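Local structure of DNA replication regulator protein HobA (Helicobacter pylori, 2UVP) at residues A[54-60]-A[87-92]; A[66-71]-A[165-170]; A[105-110]-A[132-137]. The protein is required for the initiation of DNA replication and increases the binding of the initiator DnaA to the origin region oriC. Residues are numbered along the deposited sequence.

Contact 1: residues A[54-60]-A[87-92]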
loop_
_atom_site.group_PDB
_atom_site.type_symbol
_atom_site.label_atom_id
_atom_site.label_comp_id
_atom_site.label_asym_id
_atom_site.label_seq_id
_atom_site.Cartn_x
_atom_site.Cartn_y
_atom_site.Cartn_z
ATOM N N GLY A 54 -7.546 -8.157 24.115
ATOM C CA GLY A 54 -6.247 -8.265 23.441
ATOM C C GLY A 54 -6.270 -7.845 21.973
ATOM O O GLY A 54 -7.298 -7.920 21.309
ATOM N N SER A 55 -5.122 -7.404 21.478
ATOM C CA SER A 55 -4.945 -7.069 20.067
ATOM C C SER A 55 -4.240 -8.212 19.326
ATOM O O SER A 55 -3.469 -8.983 19.919
ATOM C CB SER A 55 -4.151 -5.744 19.920
ATOM O OG SER A 55 -2.896 -5.840 20.562
ATOM N N LEU A 56 -4.519 -8.351 18.031
ATOM C CA LEU A 56 -3.828 -9.343 17.208
ATOM C C LEU A 56 -2.946 -8.622 16.207
ATOM O O LEU A 56 -3.432 -7.805 15.408
ATOM C CB LEU A 56 -4.822 -10.249 16.462
ATOM C CG LEU A 56 -5.695 -11.149 17.332
ATOM C CD1 LEU A 56 -6.774 -11.758 16.462
ATOM C CD2 LEU A 56 -4.833 -12.228 17.976
ATOM N N LEU A 57 -1.647 -8.892 16.276
ATOM C CA LEU A 57 -0.702 -8.254 15.366
ATOM C C LEU A 57 -0.361 -9.323 14.350
ATOM O O LEU A 57 0.348 -10.289 14.663
ATOM C CB LEU A 57 0.555 -7.778 16.113
ATOM C CG LEU A 57 0.469 -6.392 16.791
ATOM C CD1 LEU A 57 -0.660 -6.281 17.775
ATOM C CD2 LEU A 57 1.838 -6.104 17.453
ATOM N N VAL A 58 -0.863 -9.147 13.134
ATOM C CA VAL A 58 -0.848 -10.223 12.149
ATOM C C VAL A 58 0.280 -10.019 11.151
ATOM O O VAL A 58 0.447 -8.933 10.569
ATOM C CB VAL A 58 -2.221 -10.329 11.388
ATOM C CG1 VAL A 58 -2.267 -11.623 10.570
ATOM C CG2 VAL A 58 -3.403 -10.334 12.366
ATOM N N SER A 59 1.062 -11.075 10.930
ATOM C CA SER A 59 2.135 -11.038 9.950
ATOM C C SER A 59 2.107 -12.323 9.112
ATOM O O SER A 59 1.513 -13.336 9.530
ATOM C CB SER A 59 3.506 -10.895 10.638
ATOM O OG SER A 59 3.741 -11.946 11.558
ATOM N N ALA A 60 2.766 -12.278 7.957
ATOM C CA ALA A 60 2.850 -13.458 7.051
ATOM C C ALA A 60 4.096 -13.359 6.219
ATOM O O ALA A 60 4.591 -12.250 5.946
ATOM C CB ALA A 60 1.635 -13.529 6.145
ATOM N N SER A 87 -9.813 -5.907 17.380
ATOM C CA SER A 87 -8.519 -5.267 17.496
ATOM C C SER A 87 -7.452 -6.058 16.707
ATOM O O SER A 87 -6.767 -6.924 17.254
ATOM C CB SER A 87 -8.136 -5.134 18.971
ATOM O OG SER A 87 -6.881 -4.495 19.085
ATOM N N VAL A 88 -7.325 -5.744 15.413
ATOM C CA VAL A 88 -6.482 -6.494 14.486
ATOM C C VAL A 88 -5.600 -5.488 13.760
ATOM O O VAL A 88 -6.079 -4.448 13.278
ATOM C CB VAL A 88 -7.332 -7.280 13.446
ATOM C CG1 VAL A 88 -6.431 -8.165 12.528
ATOM C CG2 VAL A 88 -8.411 -8.130 14.123
ATOM N N ILE A 89 -4.310 -5.788 13.703
ATOM C CA ILE A 89 -3.323 -4.885 13.141
ATOM C C ILE A 89 -2.483 -5.625 12.106
ATOM O O ILE A 89 -2.109 -6.785 12.322
ATOM C CB ILE A 89 -2.397 -4.346 14.254
ATOM C CG1 ILE A 89 -3.173 -3.414 15.211
ATOM C CG2 ILE A 89 -1.151 -3.667 13.691
ATOM C CD1 ILE A 89 -3.310 -3.992 16.540
ATOM N N ASP A 90 -2.208 -4.953 10.982
ATOM C CA ASP A 90 -1.286 -5.449 9.973
ATOM C C ASP A 90 0.146 -5.192 10.463
ATOM O O ASP A 90 0.670 -4.078 10.368
ATOM C CB ASP A 90 -1.551 -4.768 8.623
ATOM C CG ASP A 90 -0.601 -5.233 7.519
ATOM O OD1 ASP A 90 0.455 -5.839 7.817
ATOM O OD2 ASP A 90 -0.924 -4.947 6.339
ATOM N N PHE A 91 0.769 -6.234 11.004
ATOM C CA PHE A 91 2.107 -6.114 11.546
ATOM C C PHE A 91 3.166 -5.984 10.449
ATOM O O PHE A 91 4.126 -5.218 10.618
ATOM C CB PHE A 91 2.392 -7.292 12.497
ATOM C CG PHE A 91 3.708 -7.187 13.237
ATOM C CD1 PHE A 91 4.074 -6.014 13.881
ATOM C CD2 PHE A 91 4.548 -8.295 13.339
ATOM C CE1 PHE A 91 5.291 -5.922 14.572
ATOM C CE2 PHE A 91 5.762 -8.217 14.033
ATOM C CZ PHE A 91 6.129 -7.023 14.652
ATOM N N ASN A 92 2.988 -6.688 9.323
ATOM C CA ASN A 92 3.905 -6.559 8.175
ATOM C C ASN A 92 4.086 -5.102 7.820
ATOM O O ASN A 92 5.175 -4.702 7.441
ATOM C CB ASN A 92 3.390 -7.253 6.898
ATOM C CG ASN A 92 3.756 -8.746 6.811
ATOM O OD1 ASN A 92 3.836 -9.318 5.711
ATOM N ND2 ASN A 92 3.927 -9.373 7.928
#
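Strands 55-60 and 88-90 are the two strands of a beta-alpha-beta crossover through helix 65-75, part of the parallel sheet of the SIS fold, with 88-90 at its edge within the chain. Their short axes lie 4.7 Å apart at 30°. Pairing follows the parallel pattern: L56 N donates to S87 O and V58 N to I89 O, while L56 O accepts from I89 N and V58 O from F91 N, each bond 2.8 Å long.

I89, F91 and L57 give up the most surface. The beta-branched I89 suits an extended strand and sits beside L57 on one sheet face, their CD1 atoms 3.7 Å apart; I89 also lies against a bound acetate, probably from the crystallisation liquor. F91 follows the last bridge, V58 with D90, and its backbone has already left the strand conformation, yet its amide still reaches V58 O. Its CB lies 4.1 Å from L57 CB, and its broad ring leads away to meet F118, Y97 and I109 of helix 102-112, which L57 also touches. A large aromatic fits there because it fills the space between the strand end and this helix.

On the opposite face of the sheet, V58 CG2 packs 3.7 Å from V88 CG1, and V58 also meets L68 of helix 65-75, a fit that suits a compact beta-branched residue. Serine suits position 59, its small side chain giving a hydroxyl to H120 and a methylene to the phenylalanine, so that S59 CB sits at the ring edge, 3.9 Å from F91 CD2.

Contact 2: residues A[66-71]-A[165-170]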
loop_
_atom_site.group_PDB
_atom_site.type_symbol
_atom_site.label_atom_id
_atom_site.label_comp_id
_atom_site.label_asym_id
_atom_site.label_seq_id
_atom_site.Cartn_x
_atom_site.Cartn_y
_atom_site.Cartn_z
ATOM N N TRP A 66 -1.217 -12.273 0.466
ATOM C CA TRP A 66 -2.650 -12.356 0.127
ATOM C C TRP A 66 -3.463 -12.851 1.333
ATOM O O TRP A 66 -4.596 -12.415 1.550
ATOM C CB TRP A 66 -2.894 -13.263 -1.081
ATOM C CG TRP A 66 -2.515 -14.705 -0.840
ATOM C CD1 TRP A 66 -1.300 -15.272 -1.048
ATOM C CD2 TRP A 66 -3.363 -15.736 -0.311
ATOM N NE1 TRP A 66 -1.340 -16.617 -0.715
ATOM C CE2 TRP A 66 -2.598 -16.923 -0.263
ATOM C CE3 TRP A 66 -4.704 -15.771 0.103
ATOM C CZ2 TRP A 66 -3.128 -18.143 0.209
ATOM C CZ3 TRP A 66 -5.239 -16.992 0.572
ATOM C CH2 TRP A 66 -4.444 -18.155 0.603
ATOM N N PHE A 67 -2.885 -13.736 2.141
ATOM C CA PHE A 67 -3.638 -14.350 3.237
ATOM C C PHE A 67 -3.692 -13.404 4.443
ATOM O O PHE A 67 -4.690 -13.349 5.160
ATOM C CB PHE A 67 -3.066 -15.718 3.603
ATOM C CG PHE A 67 -3.870 -16.454 4.650
ATOM C CD1 PHE A 67 -5.210 -16.798 4.414
ATOM C CD2 PHE A 67 -3.294 -16.775 5.880
ATOM C CE1 PHE A 67 -5.962 -17.519 5.383
ATOM C CE2 PHE A 67 -4.041 -17.466 6.868
ATOM C CZ PHE A 67 -5.387 -17.822 6.607
ATOM N N LEU A 68 -2.623 -12.640 4.638
ATOM C CA LEU A 68 -2.642 -11.519 5.596
ATOM C C LEU A 68 -3.828 -10.598 5.256
ATOM O O LEU A 68 -4.644 -10.272 6.111
ATOM C CB LEU A 68 -1.324 -10.733 5.504
ATOM C CG LEU A 68 -0.752 -9.971 6.709
ATOM C CD1 LEU A 68 0.185 -8.866 6.255
ATOM C CD2 LEU A 68 -1.710 -9.497 7.765
ATOM N N ASN A 69 -3.924 -10.199 3.989
ATOM C CA ASN A 69 -5.019 -9.359 3.508
ATOM C C ASN A 69 -6.380 -10.005 3.784
ATOM O O ASN A 69 -7.318 -9.343 4.272
ATOM C CB ASN A 69 -4.780 -9.107 2.010
ATOM C CG ASN A 69 -5.769 -8.141 1.388
ATOM O OD1 ASN A 69 -6.944 -8.121 1.721
ATOM N ND2 ASN A 69 -5.279 -7.348 0.423
ATOM N N TYR A 70 -6.469 -11.300 3.507
ATOM C CA TYR A 70 -7.696 -12.067 3.753
ATOM C C TYR A 70 -8.085 -12.029 5.229
ATOM O O TYR A 70 -9.248 -11.813 5.550
ATOM C CB TYR A 70 -7.452 -13.501 3.333
ATOM C CG TYR A 70 -8.677 -14.392 3.405
ATOM C CD1 TYR A 70 -9.600 -14.423 2.373
ATOM C CD2 TYR A 70 -8.878 -15.230 4.510
ATOM C CE1 TYR A 70 -10.724 -15.272 2.434
ATOM C CE2 TYR A 70 -9.997 -16.080 4.584
ATOM C CZ TYR A 70 -10.903 -16.098 3.536
ATOM O OH TYR A 70 -12.015 -16.923 3.550
ATOM N N ILE A 71 -7.117 -12.215 6.116
ATOM C CA ILE A 71 -7.415 -12.178 7.564
ATOM C C ILE A 71 -7.997 -10.813 7.963
ATOM O O ILE A 71 -9.040 -10.720 8.616
ATOM C CB ILE A 71 -6.156 -12.530 8.377
ATOM C CG1 ILE A 71 -5.820 -14.024 8.194
ATOM C CG2 ILE A 71 -6.340 -12.194 9.866
ATOM C CD1 ILE A 71 -4.437 -14.403 8.734
ATOM N N LEU A 165 -5.316 -23.015 4.354
ATOM C CA LEU A 165 -5.271 -21.716 5.032
ATOM C C LEU A 165 -6.680 -21.108 5.163
ATOM O O LEU A 165 -7.061 -20.662 6.238
ATOM C CB LEU A 165 -4.304 -20.762 4.326
ATOM C CG LEU A 165 -2.808 -21.122 4.447
ATOM C CD1 LEU A 165 -1.980 -20.221 3.550
ATOM C CD2 LEU A 165 -2.335 -21.020 5.912
ATOM N N LEU A 166 -7.436 -21.089 4.069
ATOM C CA LEU A 166 -8.824 -20.606 4.106
ATOM C C LEU A 166 -9.646 -21.394 5.118
ATOM O O LEU A 166 -10.452 -20.837 5.871
ATOM C CB LEU A 166 -9.477 -20.699 2.722
ATOM C CG LEU A 166 -8.857 -19.865 1.609
ATOM C CD1 LEU A 166 -9.734 -20.002 0.387
ATOM C CD2 LEU A 166 -8.765 -18.404 2.024
ATOM N N GLN A 167 -9.451 -22.708 5.104
ATOM C CA GLN A 167 -10.265 -23.587 5.915
ATOM C C GLN A 167 -9.977 -23.329 7.407
ATOM O O GLN A 167 -10.902 -23.250 8.237
ATOM C CB GLN A 167 -9.977 -25.029 5.529
ATOM C CG GLN A 167 -10.963 -25.978 6.177
ATOM C CD GLN A 167 -10.640 -27.431 5.880
ATOM O OE1 GLN A 167 -9.881 -27.739 4.958
ATOM N NE2 GLN A 167 -11.166 -28.326 6.717
ATOM N N LEU A 168 -8.700 -23.160 7.742
ATOM C CA LEU A 168 -8.337 -22.855 9.144
ATOM C C LEU A 168 -8.849 -21.477 9.563
ATOM O O LEU A 168 -9.295 -21.289 10.700
ATOM C CB LEU A 168 -6.828 -22.923 9.344
ATOM C CG LEU A 168 -6.240 -24.342 9.236
ATOM C CD1 LEU A 168 -4.739 -24.207 9.062
ATOM C CD2 LEU A 168 -6.641 -25.242 10.469
ATOM N N PHE A 169 -8.774 -20.502 8.658
ATOM C CA PHE A 169 -9.344 -19.215 9.007
ATOM C C PHE A 169 -10.827 -19.319 9.295
ATOM O O PHE A 169 -11.338 -18.756 10.261
ATOM C CB PHE A 169 -9.148 -18.154 7.917
ATOM C CG PHE A 169 -9.759 -16.857 8.317
ATOM C CD1 PHE A 169 -9.059 -16.012 9.165
ATOM C CD2 PHE A 169 -11.068 -16.536 7.948
ATOM C CE1 PHE A 169 -9.637 -14.804 9.620
ATOM C CE2 PHE A 169 -11.671 -15.334 8.398
ATOM C CZ PHE A 169 -10.936 -14.469 9.240
ATOM N N LYS A 170 -11.534 -20.028 8.432
ATOM C CA LYS A 170 -12.973 -20.142 8.556
ATOM C C LYS A 170 -13.319 -20.886 9.850
ATOM O O LYS A 170 -14.319 -20.561 10.510
ATOM C CB LYS A 170 -13.557 -20.823 7.331
ATOM C CG LYS A 170 -13.560 -19.880 6.080
ATOM C CD LYS A 170 -13.874 -20.657 4.816
ATOM C CE LYS A 170 -13.824 -19.753 3.542
ATOM N NZ LYS A 170 -14.746 -18.547 3.659
#
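The helical segments 66-71 and 165-170 run nearly parallel, their axes inclined by 21° and 11.3 Å apart at closest approach. That wide spacing is bridged by large side chains, chiefly aromatic. F67 and Y70 point from one helix, L165 and F169 from the other. The edge of Y70 meets the face of F169 in an offset edge-to-face pair, centroids 5.3 Å apart. Leucines, flexible and fully apolar, cover ring faces: L165 CB lies 3.9 Å from the centroid of F67, and L166 CD2 3.6 Å from that of Y70, both CH-pi contacts. Tyrosine and lysine, largely apolar but polar-tipped, suit the subunit interface, where the Y70 hydroxyl and K170 amine both bind D162 of a neighbouring subunit, by hydrogen bond and salt bridge. W66 and Y70 also meet rings of a neighbouring subunit edge-to-face. Both helices belong to a layer covering one face of the parallel SIS-fold sheet: F67 and L165 rest on V121, I71 and F169 on W119, both in strand 116-121.

Contact 3: residues A[105-110]-A[132-137]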
loop_
_atom_site.group_PDB
_atom_site.type_symbol
_atom_site.label_atom_id
_atom_site.label_comp_id
_atom_site.label_asym_id
_atom_site.label_seq_id
_atom_site.Cartn_x
_atom_site.Cartn_y
_atom_site.Cartn_z
ATOM N N SER A 105 12.326 -3.155 18.310
ATOM C CA SER A 105 10.922 -3.400 17.945
ATOM C C SER A 105 10.117 -3.922 19.132
ATOM O O SER A 105 9.027 -3.438 19.407
ATOM C CB SER A 105 10.803 -4.367 16.765
ATOM O OG SER A 105 11.539 -3.905 15.656
ATOM N N LEU A 106 10.661 -4.907 19.844
ATOM C CA LEU A 106 9.934 -5.505 20.953
ATOM C C LEU A 106 9.560 -4.479 22.021
ATOM O O LEU A 106 8.406 -4.416 22.461
ATOM C CB LEU A 106 10.748 -6.645 21.568
ATOM C CG LEU A 106 10.032 -7.493 22.607
ATOM C CD1 LEU A 106 9.107 -8.482 21.912
ATOM C CD2 LEU A 106 11.087 -8.229 23.427
ATOM N N ALA A 107 10.539 -3.669 22.425
ATOM C CA ALA A 107 10.305 -2.671 23.461
ATOM C C ALA A 107 9.249 -1.668 23.006
ATOM O O ALA A 107 8.375 -1.274 23.791
ATOM C CB ALA A 107 11.609 -1.962 23.814
ATOM N N THR A 108 9.324 -1.256 21.743
ATOM C CA THR A 108 8.364 -0.285 21.226
ATOM C C THR A 108 6.970 -0.906 21.159
ATOM O O THR A 108 5.981 -0.267 21.507
ATOM C CB THR A 108 8.812 0.316 19.866
ATOM O OG1 THR A 108 10.074 1.002 20.043
ATOM C CG2 THR A 108 7.766 1.308 19.342
ATOM N N ILE A 109 6.894 -2.165 20.747
ATOM C CA ILE A 109 5.609 -2.874 20.713
ATOM C C ILE A 109 4.986 -2.992 22.125
ATOM O O ILE A 109 3.810 -2.687 22.331
ATOM C CB ILE A 109 5.766 -4.256 20.030
ATOM C CG1 ILE A 109 6.082 -4.056 18.545
ATOM C CG2 ILE A 109 4.532 -5.143 20.209
ATOM C CD1 ILE A 109 6.706 -5.252 17.886
ATOM N N GLU A 110 5.798 -3.428 23.089
ATOM C CA GLU A 110 5.341 -3.587 24.460
ATOM C C GLU A 110 4.854 -2.260 25.054
ATOM O O GLU A 110 3.870 -2.247 25.790
ATOM C CB GLU A 110 6.438 -4.222 25.334
ATOM C CG GLU A 110 6.823 -5.639 24.899
ATOM C CD GLU A 110 8.012 -6.221 25.668
ATOM O OE1 GLU A 110 7.845 -7.315 26.236
ATOM O OE2 GLU A 110 9.112 -5.610 25.692
ATOM N N ILE A 132 11.354 -11.977 17.903
ATOM C CA ILE A 132 10.112 -11.436 18.433
ATOM C C ILE A 132 9.138 -12.574 18.766
ATOM O O ILE A 132 8.518 -12.601 19.839
ATOM C CB ILE A 132 9.514 -10.399 17.438
ATOM C CG1 ILE A 132 10.073 -9.014 17.767
ATOM C CG2 ILE A 132 7.996 -10.386 17.481
ATOM C CD1 ILE A 132 9.827 -7.981 16.707
ATOM N N LEU A 133 9.044 -13.535 17.853
ATOM C CA LEU A 133 8.122 -14.644 18.030
ATOM C C LEU A 133 8.581 -15.558 19.165
ATOM O O LEU A 133 7.761 -16.194 19.815
ATOM C CB LEU A 133 7.943 -15.397 16.710
ATOM C CG LEU A 133 7.326 -14.553 15.581
ATOM C CD1 LEU A 133 7.192 -15.379 14.326
ATOM C CD2 LEU A 133 5.985 -13.942 15.975
ATOM N N LEU A 134 9.894 -15.587 19.397
ATOM C CA LEU A 134 10.510 -16.310 20.525
ATOM C C LEU A 134 10.264 -15.653 21.892
ATOM O O LEU A 134 10.518 -16.269 22.940
ATOM C CB LEU A 134 12.016 -16.425 20.283
ATOM C CG LEU A 134 12.718 -17.763 20.000
ATOM C CD1 LEU A 134 11.792 -18.891 19.547
ATOM C CD2 LEU A 134 13.850 -17.569 19.005
ATOM N N SER A 135 9.776 -14.412 21.874
ATOM C CA SER A 135 9.620 -13.610 23.087
ATOM C C SER A 135 8.494 -14.085 24.017
ATOM O O SER A 135 7.830 -15.085 23.742
ATOM C CB SER A 135 9.439 -12.130 22.727
ATOM O OG SER A 135 8.121 -11.860 22.276
ATOM N N LYS A 136 8.308 -13.359 25.117
ATOM C CA LYS A 136 7.301 -13.652 26.134
ATOM C C LYS A 136 5.892 -13.356 25.627
ATOM O O LYS A 136 4.912 -13.889 26.156
ATOM C CB LYS A 136 7.539 -12.808 27.408
ATOM C CG LYS A 136 8.961 -12.246 27.579
ATOM C CD LYS A 136 9.145 -10.917 26.812
ATOM C CE LYS A 136 10.575 -10.751 26.299
ATOM N NZ LYS A 136 11.044 -11.927 25.509
ATOM N N ILE A 137 5.785 -12.490 24.618
ATOM C CA ILE A 137 4.479 -12.038 24.145
ATOM C C ILE A 137 3.713 -13.260 23.620
ATOM O O ILE A 137 4.302 -14.125 22.981
ATOM C CB ILE A 137 4.581 -10.904 23.071
ATOM C CG1 ILE A 137 5.075 -9.592 23.697
ATOM C CG2 ILE A 137 3.209 -10.592 22.453
ATOM C CD1 ILE A 137 6.570 -9.458 23.811
#
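L106 projects from helix 102-112 into a pocket formed by I132, S135, K136 and I137, and has more of its surface buried here than any other residue. Its CD1 atom makes the tightest apolar approach, 3.3 Å from I137 CD1, and lies 3.5 Å from S135 OG and 4.3 Å from I132 CG1. A branched, flexible leucine suits such a place, since it can touch several partners at once. One turn away, I109 CD1 reaches I132 CD1 at 4.3 Å, and S105, small enough to let that isoleucine come close, places its CB 3.7 Å from I132 CD1.

Segment 132-137 closes round L106 as helix 127-133 gives way to a loop. S135 OG donates to I132 O at 2.6 Å. A weak bond runs from I137 N to S135 OG, 3.4 Å long, so one short hydroxyl stabilises the turn. Toward solvent, E110 and K136 meet through the lysine's aliphatic part: E110 OE1 is 3.9 Å from K136 CD, whereas K136 NZ stays 5.7 Å from E110 OE1.

I132 and I137 also pack on F118 of strand 116-121, which joins these two helical connections in the chain. The arrangement belongs to the three-layer alpha-beta-alpha architecture of the SIS fold, in which a helix of one beta-alpha-beta connection packs against the end of the next helix and the loop leading into the following strand, 139-143, on the same face of the sheet.

How the contacts relate
Contact 1 lies between the other two, its centre about 13 Å from the centre of each, while the centres of contacts 2 and 3 are about 24 Å apart and their nearest atoms about 12 Å. Strand 55-60 has a partner on both faces: V58 meets L68 and I71 of contact 2, and L57 meets I109 of contact 3. Along the chain, contacts 1 and 2 alternate because helix 65-75 connects the two strands of contact 1; contact 3 follows contact 1 and is nested within the long loop closed by contact 2. The three together sample sheet and both helical layers, and each touches a neighbouring subunit, consistent with the protein's dimers and tetramers.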